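Homocysteine S-methyltransferase (Escherichia coli, PDB 5DMM) catalyses zinc-dependent methyl transfer from S-methylmethionine, or less efficiently S-adenosylmethionine, to homocysteine, yielding methionine. Local coordinates at residues E28-N33 against I51-L56; E97-A102 against L116-S121; D211-L216 against H243-L248. All coordinates share one frame; numbering follows the deposited sequence.

Contact 1: residues E28-N33 against I51-L56; sequences EARGCN and IREVHL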
loop_
_atom_site.group_PDB
_atom_site.type_symbol
_atom_site.label_atom_id
_atom_site.label_comp_id
_atom_site.label_asym_id
_atom_site.label_seq_id
_atom_site.Cartn_x
_atom_site.Cartn_y
_atom_site.Cartn_z
ATOM N N GLU A 28 3.488 -1.403 -18.408
ATOM C CA GLU A 28 3.966 -0.653 -19.564
ATOM C C GLU A 28 5.045 -1.395 -20.357
ATOM O O GLU A 28 5.051 -1.362 -21.595
ATOM C CB GLU A 28 4.498 0.706 -19.114
ATOM C CG GLU A 28 3.418 1.640 -18.611
ATOM C CD GLU A 28 3.931 3.046 -18.430
ATOM O OE1 GLU A 28 5.137 3.195 -18.132
ATOM O OE2 GLU A 28 3.134 3.997 -18.598
ATOM N N ALA A 29 5.962 -2.054 -19.651
ATOM C CA ALA A 29 6.984 -2.863 -20.313
ATOM C C ALA A 29 6.351 -3.984 -21.143
ATOM O O ALA A 29 6.904 -4.397 -22.160
ATOM C CB ALA A 29 7.950 -3.449 -19.287
ATOM N N ARG A 30 5.189 -4.468 -20.707
ATOM C CA ARG A 30 4.502 -5.555 -21.392
ATOM C C ARG A 30 3.540 -5.032 -22.458
ATOM O O ARG A 30 2.800 -5.802 -23.065
ATOM C CB ARG A 30 3.771 -6.440 -20.374
ATOM C CG ARG A 30 4.754 -7.153 -19.409
ATOM C CD ARG A 30 4.074 -8.023 -18.347
ATOM N NE ARG A 30 4.994 -8.374 -17.255
ATOM C CZ ARG A 30 5.621 -9.545 -17.135
ATOM N NH1 ARG A 30 5.428 -10.502 -18.029
ATOM N NH2 ARG A 30 6.443 -9.760 -16.116
ATOM N N GLY A 31 3.567 -3.725 -22.695
ATOM C CA GLY A 31 2.818 -3.133 -23.794
ATOM C C GLY A 31 1.592 -2.310 -23.444
ATOM O O GLY A 31 0.921 -1.774 -24.327
ATOM N N CYS A 32 1.282 -2.197 -22.161
ATOM C CA CYS A 32 0.101 -1.444 -21.743
ATOM C C CYS A 32 0.242 0.064 -21.893
ATOM O O CYS A 32 1.276 0.644 -21.563
ATOM C CB CYS A 32 -0.235 -1.770 -20.293
ATOM S SG CYS A 32 -0.977 -3.380 -20.112
ATOM N N ASN A 33 -0.818 0.696 -22.386
ATOM C CA ASN A 33 -0.910 2.147 -22.375
ATOM C C ASN A 33 -1.765 2.589 -21.201
ATOM O O ASN A 33 -2.976 2.369 -21.188
ATOM C CB ASN A 33 -1.490 2.680 -23.688
ATOM C CG ASN A 33 -1.908 4.137 -23.590
ATOM O OD1 ASN A 33 -3.097 4.458 -23.639
ATOM N ND2 ASN A 33 -0.932 5.028 -23.435
ATOM N N ILE A 51 -1.779 -8.237 -14.945
ATOM C CA ILE A 51 -1.673 -7.853 -13.531
ATOM C C ILE A 51 -1.247 -9.051 -12.678
ATOM O O ILE A 51 -0.372 -8.942 -11.802
ATOM C CB ILE A 51 -3.007 -7.266 -13.022
ATOM C CG1 ILE A 51 -3.239 -5.887 -13.651
ATOM C CG2 ILE A 51 -3.019 -7.160 -11.496
ATOM C CD1 ILE A 51 -4.606 -5.268 -13.274
ATOM N N ARG A 52 -1.863 -10.198 -12.939
ATOM C CA ARG A 52 -1.508 -11.431 -12.247
ATOM C C ARG A 52 -0.042 -11.797 -12.509
ATOM O O ARG A 52 0.671 -12.220 -11.591
ATOM C CB ARG A 52 -2.437 -12.566 -12.692
ATOM C CG ARG A 52 -2.183 -13.924 -12.055
ATOM C CD ARG A 52 -2.667 -15.032 -13.006
ATOM N NE ARG A 52 -1.791 -15.101 -14.184
ATOM C CZ ARG A 52 -2.195 -15.277 -15.444
ATOM N NH1 ARG A 52 -3.481 -15.420 -15.738
ATOM N NH2 ARG A 52 -1.298 -15.312 -16.420
ATOM N N GLU A 53 0.401 -11.624 -13.754
ATOM C CA GLU A 53 1.788 -11.915 -14.120
ATOM C C GLU A 53 2.765 -11.018 -13.353
ATOM O O GLU A 53 3.824 -11.467 -12.908
ATOM C CB GLU A 53 1.983 -11.761 -15.631
ATOM C CG GLU A 53 1.382 -12.917 -16.431
ATOM C CD GLU A 53 1.535 -12.764 -17.946
ATOM O OE1 GLU A 53 2.465 -12.053 -18.387
ATOM O OE2 GLU A 53 0.716 -13.358 -18.693
ATOM N N VAL A 54 2.418 -9.744 -13.203
ATOM C CA VAL A 54 3.300 -8.833 -12.479
ATOM C C VAL A 54 3.382 -9.206 -11.000
ATOM O O VAL A 54 4.467 -9.163 -10.406
ATOM C CB VAL A 54 2.846 -7.370 -12.616
ATOM C CG1 VAL A 54 3.698 -6.480 -11.702
ATOM C CG2 VAL A 54 2.961 -6.921 -14.066
ATOM N N HIS A 55 2.252 -9.584 -10.405
ATOM C CA HIS A 55 2.282 -10.034 -9.009
ATOM C C HIS A 55 3.194 -11.266 -8.878
ATOM O O HIS A 55 3.996 -11.380 -7.948
ATOM C CB HIS A 55 0.874 -10.360 -8.498
ATOM C CG HIS A 55 0.007 -9.160 -8.262
ATOM N ND1 HIS A 55 0.406 -8.087 -7.495
ATOM C CD2 HIS A 55 -1.255 -8.880 -8.671
ATOM C CE1 HIS A 55 -0.572 -7.195 -7.447
ATOM N NE2 HIS A 55 -1.590 -7.655 -8.148
ATOM N N LEU A 56 3.080 -12.183 -9.834
ATOM C CA LEU A 56 3.904 -13.388 -9.813
ATOM C C LEU A 56 5.382 -13.020 -9.957
ATOM O O LEU A 56 6.245 -13.576 -9.275
ATOM C CB LEU A 56 3.476 -14.349 -10.923
ATOM C CG LEU A 56 4.338 -15.605 -11.092
ATOM C CD1 LEU A 56 4.319 -16.454 -9.820
ATOM C CD2 LEU A 56 3.877 -16.412 -12.313
#

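Contact 2: residues E97-A102 against L116-S121; sequences ELARKA and LLVAGS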
loop_
_atom_site.group_PDB
_atom_site.type_symbol
_atom_site.label_atom_id
_atom_site.label_comp_id
_atom_site.label_asym_id
_atom_site.label_seq_id
_atom_site.Cartn_x
_atom_site.Cartn_y
_atom_site.Cartn_z
ATOM N N GLU A 97 -8.307 -10.937 -6.146
ATOM C CA GLU A 97 -8.339 -12.266 -6.730
ATOM C C GLU A 97 -7.086 -12.536 -7.571
ATOM O O GLU A 97 -6.507 -13.616 -7.493
ATOM C CB GLU A 97 -9.606 -12.428 -7.580
ATOM C CG GLU A 97 -9.796 -13.790 -8.204
ATOM C CD GLU A 97 -10.973 -13.804 -9.180
ATOM O OE1 GLU A 97 -12.005 -13.155 -8.889
ATOM O OE2 GLU A 97 -10.857 -14.442 -10.253
ATOM N N LEU A 98 -6.665 -11.550 -8.358
ATOM C CA LEU A 98 -5.511 -11.738 -9.244
ATOM C C LEU A 98 -4.228 -11.882 -8.441
ATOM O O LEU A 98 -3.346 -12.652 -8.818
ATOM C CB LEU A 98 -5.378 -10.579 -10.229
ATOM C CG LEU A 98 -6.492 -10.477 -11.273
ATOM C CD1 LEU A 98 -6.417 -9.135 -11.983
ATOM C CD2 LEU A 98 -6.348 -11.627 -12.283
ATOM N N ALA A 99 -4.122 -11.162 -7.329
ATOM C CA ALA A 99 -2.939 -11.315 -6.486
ATOM C C ALA A 99 -2.962 -12.676 -5.789
ATOM O O ALA A 99 -1.919 -13.319 -5.618
ATOM C CB ALA A 99 -2.846 -10.172 -5.445
ATOM N N ARG A 100 -4.148 -13.115 -5.373
ATOM C CA ARG A 100 -4.266 -14.415 -4.721
ATOM C C ARG A 100 -3.945 -15.533 -5.718
ATOM O O ARG A 100 -3.327 -16.537 -5.353
ATOM C CB ARG A 100 -5.668 -14.598 -4.127
ATOM C CG ARG A 100 -5.992 -13.621 -2.990
ATOM C CD ARG A 100 -7.405 -13.845 -2.481
ATOM N NE ARG A 100 -7.534 -15.192 -1.941
ATOM C CZ ARG A 100 -8.683 -15.831 -1.749
ATOM N NH1 ARG A 100 -9.836 -15.253 -2.062
ATOM N NH2 ARG A 100 -8.672 -17.058 -1.244
ATOM N N LYS A 101 -4.359 -15.351 -6.972
ATOM C CA LYS A 101 -4.049 -16.323 -8.023
ATOM C C LYS A 101 -2.548 -16.407 -8.265
ATOM O O LYS A 101 -2.018 -17.495 -8.464
ATOM C CB LYS A 101 -4.760 -15.972 -9.335
ATOM C CG LYS A 101 -6.285 -16.102 -9.301
ATOM C CD LYS A 101 -6.745 -17.545 -9.305
ATOM C CE LYS A 101 -8.257 -17.643 -9.503
ATOM N NZ LYS A 101 -8.710 -17.002 -10.774
ATOM N N ALA A 102 -1.865 -15.261 -8.249
ATOM C CA ALA A 102 -0.411 -15.246 -8.404
ATOM C C ALA A 102 0.292 -15.946 -7.233
ATOM O O ALA A 102 1.312 -16.615 -7.418
ATOM C CB ALA A 102 0.101 -13.817 -8.545
ATOM N N LEU A 116 3.092 -16.052 2.340
ATOM C CA LEU A 116 2.972 -14.929 1.411
ATOM C C LEU A 116 1.642 -14.209 1.669
ATOM O O LEU A 116 0.612 -14.847 1.913
ATOM C CB LEU A 116 3.052 -15.397 -0.049
ATOM C CG LEU A 116 4.303 -16.150 -0.505
ATOM C CD1 LEU A 116 4.215 -16.476 -1.984
ATOM C CD2 LEU A 116 5.574 -15.350 -0.213
ATOM N N LEU A 117 1.669 -12.882 1.613
ATOM C CA LEU A 117 0.497 -12.080 1.928
ATOM C C LEU A 117 -0.035 -11.325 0.707
ATOM O O LEU A 117 0.685 -11.124 -0.289
ATOM C CB LEU A 117 0.824 -11.092 3.042
ATOM C CG LEU A 117 1.271 -11.713 4.371
ATOM C CD1 LEU A 117 1.687 -10.630 5.345
ATOM C CD2 LEU A 117 0.162 -12.582 4.948
ATOM N N VAL A 118 -1.305 -10.933 0.791
ATOM C CA VAL A 118 -1.905 -10.007 -0.163
ATOM C C VAL A 118 -2.469 -8.807 0.607
ATOM O O VAL A 118 -3.309 -8.965 1.498
ATOM C CB VAL A 118 -3.029 -10.672 -0.989
ATOM C CG1 VAL A 118 -3.712 -9.648 -1.910
ATOM C CG2 VAL A 118 -2.492 -11.846 -1.796
ATOM N N ALA A 119 -1.999 -7.610 0.286
ATOM C CA ALA A 119 -2.503 -6.419 0.951
ATOM C C ALA A 119 -3.378 -5.638 -0.007
ATOM O O ALA A 119 -2.957 -5.351 -1.125
ATOM C CB ALA A 119 -1.358 -5.561 1.451
ATOM N N GLY A 120 -4.581 -5.274 0.433
ATOM C CA GLY A 120 -5.477 -4.493 -0.413
ATOM C C GLY A 120 -5.127 -3.014 -0.358
ATOM O O GLY A 120 -5.146 -2.403 0.714
ATOM N N SER A 121 -4.805 -2.432 -1.510
ATOM C CA SER A 121 -4.425 -1.025 -1.551
ATOM C C SER A 121 -5.615 -0.092 -1.321
ATOM O O SER A 121 -6.637 -0.159 -2.029
ATOM C CB SER A 121 -3.779 -0.671 -2.879
ATOM O OG SER A 121 -3.618 0.729 -2.933
#

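Contact 3: residues D211-L216 against H243-L248; sequences DVVALL and HGLTVL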
loop_
_atom_site.group_PDB
_atom_site.type_symbol
_atom_site.label_atom_id
_atom_site.label_comp_id
_atom_site.label_asym_id
_atom_site.label_seq_id
_atom_site.Cartn_x
_atom_site.Cartn_y
_atom_site.Cartn_z
ATOM N N ASP A 211 1.557 13.496 16.591
ATOM C CA ASP A 211 0.103 13.502 16.722
ATOM C C ASP A 211 -0.544 12.362 15.931
ATOM O O ASP A 211 -1.562 11.803 16.358
ATOM C CB ASP A 211 -0.480 14.844 16.263
ATOM C CG ASP A 211 -0.039 16.001 17.143
ATOM O OD1 ASP A 211 0.286 15.749 18.316
ATOM O OD2 ASP A 211 -0.023 17.155 16.668
ATOM N N VAL A 212 0.044 12.026 14.787
ATOM C CA VAL A 212 -0.483 10.941 13.958
ATOM C C VAL A 212 -0.262 9.616 14.668
ATOM O O VAL A 212 -1.172 8.799 14.775
ATOM C CB VAL A 212 0.175 10.911 12.569
ATOM C CG1 VAL A 212 -0.443 9.799 11.712
ATOM C CG2 VAL A 212 0.016 12.266 11.876
ATOM N N VAL A 213 0.952 9.420 15.176
ATOM C CA VAL A 213 1.306 8.198 15.883
ATOM C C VAL A 213 0.457 8.042 17.139
ATOM O O VAL A 213 -0.046 6.959 17.431
ATOM C CB VAL A 213 2.812 8.182 16.269
ATOM C CG1 VAL A 213 3.118 7.011 17.186
ATOM C CG2 VAL A 213 3.687 8.142 15.028
ATOM N N ALA A 214 0.287 9.137 17.877
ATOM C CA ALA A 214 -0.494 9.106 19.110
ATOM C C ALA A 214 -1.937 8.702 18.815
ATOM O O ALA A 214 -2.525 7.886 19.529
ATOM C CB ALA A 214 -0.444 10.458 19.811
ATOM N N LEU A 215 -2.497 9.257 17.747
ATOM C CA LEU A 215 -3.857 8.907 17.365
ATOM C C LEU A 215 -3.973 7.417 17.045
ATOM O O LEU A 215 -4.805 6.712 17.619
ATOM C CB LEU A 215 -4.310 9.729 16.162
ATOM C CG LEU A 215 -5.631 9.209 15.587
ATOM C CD1 LEU A 215 -6.799 9.900 16.260
ATOM C CD2 LEU A 215 -5.675 9.352 14.065
ATOM N N LEU A 216 -3.116 6.945 16.142
ATOM C CA LEU A 216 -3.186 5.566 15.667
ATOM C C LEU A 216 -2.804 4.532 16.722
ATOM O O LEU A 216 -3.183 3.366 16.604
ATOM C CB LEU A 216 -2.299 5.394 14.431
ATOM C CG LEU A 216 -2.808 6.206 13.239
ATOM C CD1 LEU A 216 -1.836 6.119 12.068
ATOM C CD2 LEU A 216 -4.203 5.730 12.820
ATOM N N HIS A 243 10.881 6.128 14.581
ATOM C CA HIS A 243 11.567 5.166 15.445
ATOM C C HIS A 243 11.598 5.605 16.921
ATOM O O HIS A 243 11.624 4.769 17.826
ATOM C CB HIS A 243 12.991 4.958 14.910
ATOM C CG HIS A 243 13.780 3.890 15.607
ATOM N ND1 HIS A 243 13.251 2.666 15.950
ATOM C CD2 HIS A 243 15.075 3.866 16.015
ATOM C CE1 HIS A 243 14.181 1.930 16.530
ATOM N NE2 HIS A 243 15.299 2.635 16.584
ATOM N N GLY A 244 11.578 6.914 17.148
ATOM C CA GLY A 244 11.585 7.458 18.498
ATOM C C GLY A 244 10.187 7.599 19.081
ATOM O O GLY A 244 10.036 7.944 20.260
ATOM N N LEU A 245 9.170 7.312 18.267
ATOM C CA LEU A 245 7.768 7.528 18.648
ATOM C C LEU A 245 6.970 6.235 18.826
ATOM O O LEU A 245 5.935 6.222 19.484
ATOM C CB LEU A 245 7.063 8.388 17.602
ATOM C CG LEU A 245 7.589 9.800 17.378
ATOM C CD1 LEU A 245 6.877 10.428 16.207
ATOM C CD2 LEU A 245 7.394 10.620 18.643
ATOM N N THR A 246 7.437 5.153 18.222
ATOM C CA THR A 246 6.699 3.895 18.276
ATOM C C THR A 246 7.646 2.723 18.041
ATOM O O THR A 246 8.706 2.883 17.432
ATOM C CB THR A 246 5.566 3.879 17.223
ATOM O OG1 THR A 246 4.901 2.605 17.236
ATOM C CG2 THR A 246 6.144 4.117 15.855
ATOM N N VAL A 247 7.271 1.550 18.524
ATOM C CA VAL A 247 7.999 0.340 18.172
ATOM C C VAL A 247 7.099 -0.604 17.388
ATOM O O VAL A 247 7.412 -1.783 17.223
ATOM C CB VAL A 247 8.578 -0.382 19.413
ATOM C CG1 VAL A 247 9.743 0.405 19.970
ATOM C CG2 VAL A 247 7.522 -0.574 20.468
ATOM N N LEU A 248 5.970 -0.094 16.899
ATOM C CA LEU A 248 5.277 -0.805 15.832
ATOM C C LEU A 248 6.269 -1.033 14.698
ATOM O O LEU A 248 7.121 -0.180 14.455
ATOM C CB LEU A 248 4.072 -0.012 15.316
ATOM C CG LEU A 248 2.814 0.018 16.186
ATOM C CD1 LEU A 248 1.764 0.896 15.518
ATOM C CD2 LEU A 248 2.265 -1.392 16.434
#

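Contact 1: residues E28-N33 against I51-L56
Arg30 and Glu53 meet through their charged ends. NH1 of Arg30 lies 3.4 Å from OE1 of Glu53, a salt bridge of charges alone: the oxygen sits well out of the guanidinium plane, no N-H points at it, and the guanidinium and carboxylate planes stand 79° apart. CB of Glu53 lies over one face of the guanidinium. Beyond CG the Glu53 chain is extended (chi2 179°), and its other oxygen, OE2, is in a long 3.6 Å salt bridge with NH2 of Arg52. The acid thus stands between two arginines, and their charges probably help to keep it ionised.

The strongest polar partner of Arg30 is Asp57, one turn on from Glu53 along helix 48-61, which its NH2 meets in a salt bridge; NH2 has a second one with Glu26. A long side chain with several N-H groups suits this place, because it can span from the end of one helix to the flank of another. Helix 24-29 finishes here in a Schellman motif. Gly31 is its C-prime residue, with positive phi (108°); these backbone angles bring the preceding carbonyl oxygen close to where a CB would lie, which is why glycine suits the position. Gly31 N bonds to Glu28 O at 3.0 Å, and Cys32 N reaches back to Leu27 O. Arg30, the first residue to leave helical geometry, points its side chain toward helix 48-61.

Van der Waals contact is slight: CG2 of Val54 approaches NE of Arg30 obliquely at 4.1 Å. A short branched side chain suits this buried place on helix 48-61, where the same valine also packs on Met23, Glu26 and Leu27.

Contact 2: residues E97-A102 against L116-S121
In the TIM barrel of this enzyme, helix 85-109 leads through a connecting loop into strand 117-122, and Ala99 on the helix packs against Val118 on the strand. This is the usual layering of the fold, with helices outside a cylinder of parallel strands. The strand lies in the parallel sheet next to strand 65-67, to which Leu117 and Ala119 are tied by backbone hydrogen bonds.

Val118 carries the strand's share of the contact. Its CB points toward the helix, whereas that of Ala119, the next residue, points away, as the alternation of a strand requires. Both methyls are used. CG1, anti to the backbone N (chi1 176°), lies 3.7 Å from CB of Ala99; CG2, on the other branch, is 4.0 Å from the same carbon. The alanine methyl is thus held against the fork of the valine. Alanine suits this buried place because its single methyl lets the helix come close: the CA atoms of Ala99 and Val118 are only 6.5 Å apart. Valine, branched at CB, is at home in a strand and presents a broad apolar surface to the helix. Ala99 also touches His55, and Val118 touches Tyr59, both on helix 48-61.

At the strand's far end Ser121 belongs to the homocysteine pocket. Its OG is hydrogen-bonded to Glu168 and makes a weak hydrogen bond to the ligand's OXT, so the strand that carries Val118 also reaches the substrate.

Arg100 borders the apolar pair with its aliphatic stem. Beyond CG the chain leads away from the valine and, bent at chi3 (62°), its NH1 makes a weak hydrogen bond with Ala160 O. The stem passes the valine at about a right angle, bringing Arg100 CG to 4.1 Å from Val118 CG2.

Contact 3: residues D211-L216 against H243-L248
Val213, on the outer helix 209-217 of the TIM barrel, packs against Leu245 and Thr246 in the loop that leads from helix 235-243 into strand 250-253. Its two methyls divide the work. With CG1 anti to the backbone N (chi1 171°), that methyl faces the loop backbone, 3.7 Å from the carbonyl O of Leu245 and 4.0 Å from CB of Thr246. CG2 takes the other branch and meets CD1 of Leu245 at 4.1 Å. A valine suits this buried position: its compact fork serves backbone and side chain together.

Leu245, itself partly exposed, lies at the margin of the contact. Its side chain crosses that of the valine obliquely, and while CD1 comes up to CG2, CB stays close to CG1; a leucine is long enough to touch both branches.

Thr246 offers carbon to the helix and oxygen to its own loop. OG1 stands anti to the backbone N (chi1 177°), within reach of the backbone two residues on. The result is an ST turn, in which the N-H of Leu248 meets Thr246 OG1 at 2.9 Å.

Overall arrangement
All three contacts join parts of one barrel's outer layer to each other or, in contact 2, to a strand of the barrel wall, but they are unevenly spread. Contacts 1 and 2 are neighbours, their centres 15 Å apart, and they touch where helix 48-61 lies against helix 85-109: CB of Ala102 is 3.5 Å from both Arg52 O and His55 CB. Contact 3 lies across the centre of the chain from both, its centre 36 Å from that of contact 1 and 28 Å from that of contact 2. The side chains of Val54 and Ala99 are each about 11 Å from the bound homocysteine, so neither packs on it; Ser121, near the end of strand 117-122, lines the pocket without touching the helix segment.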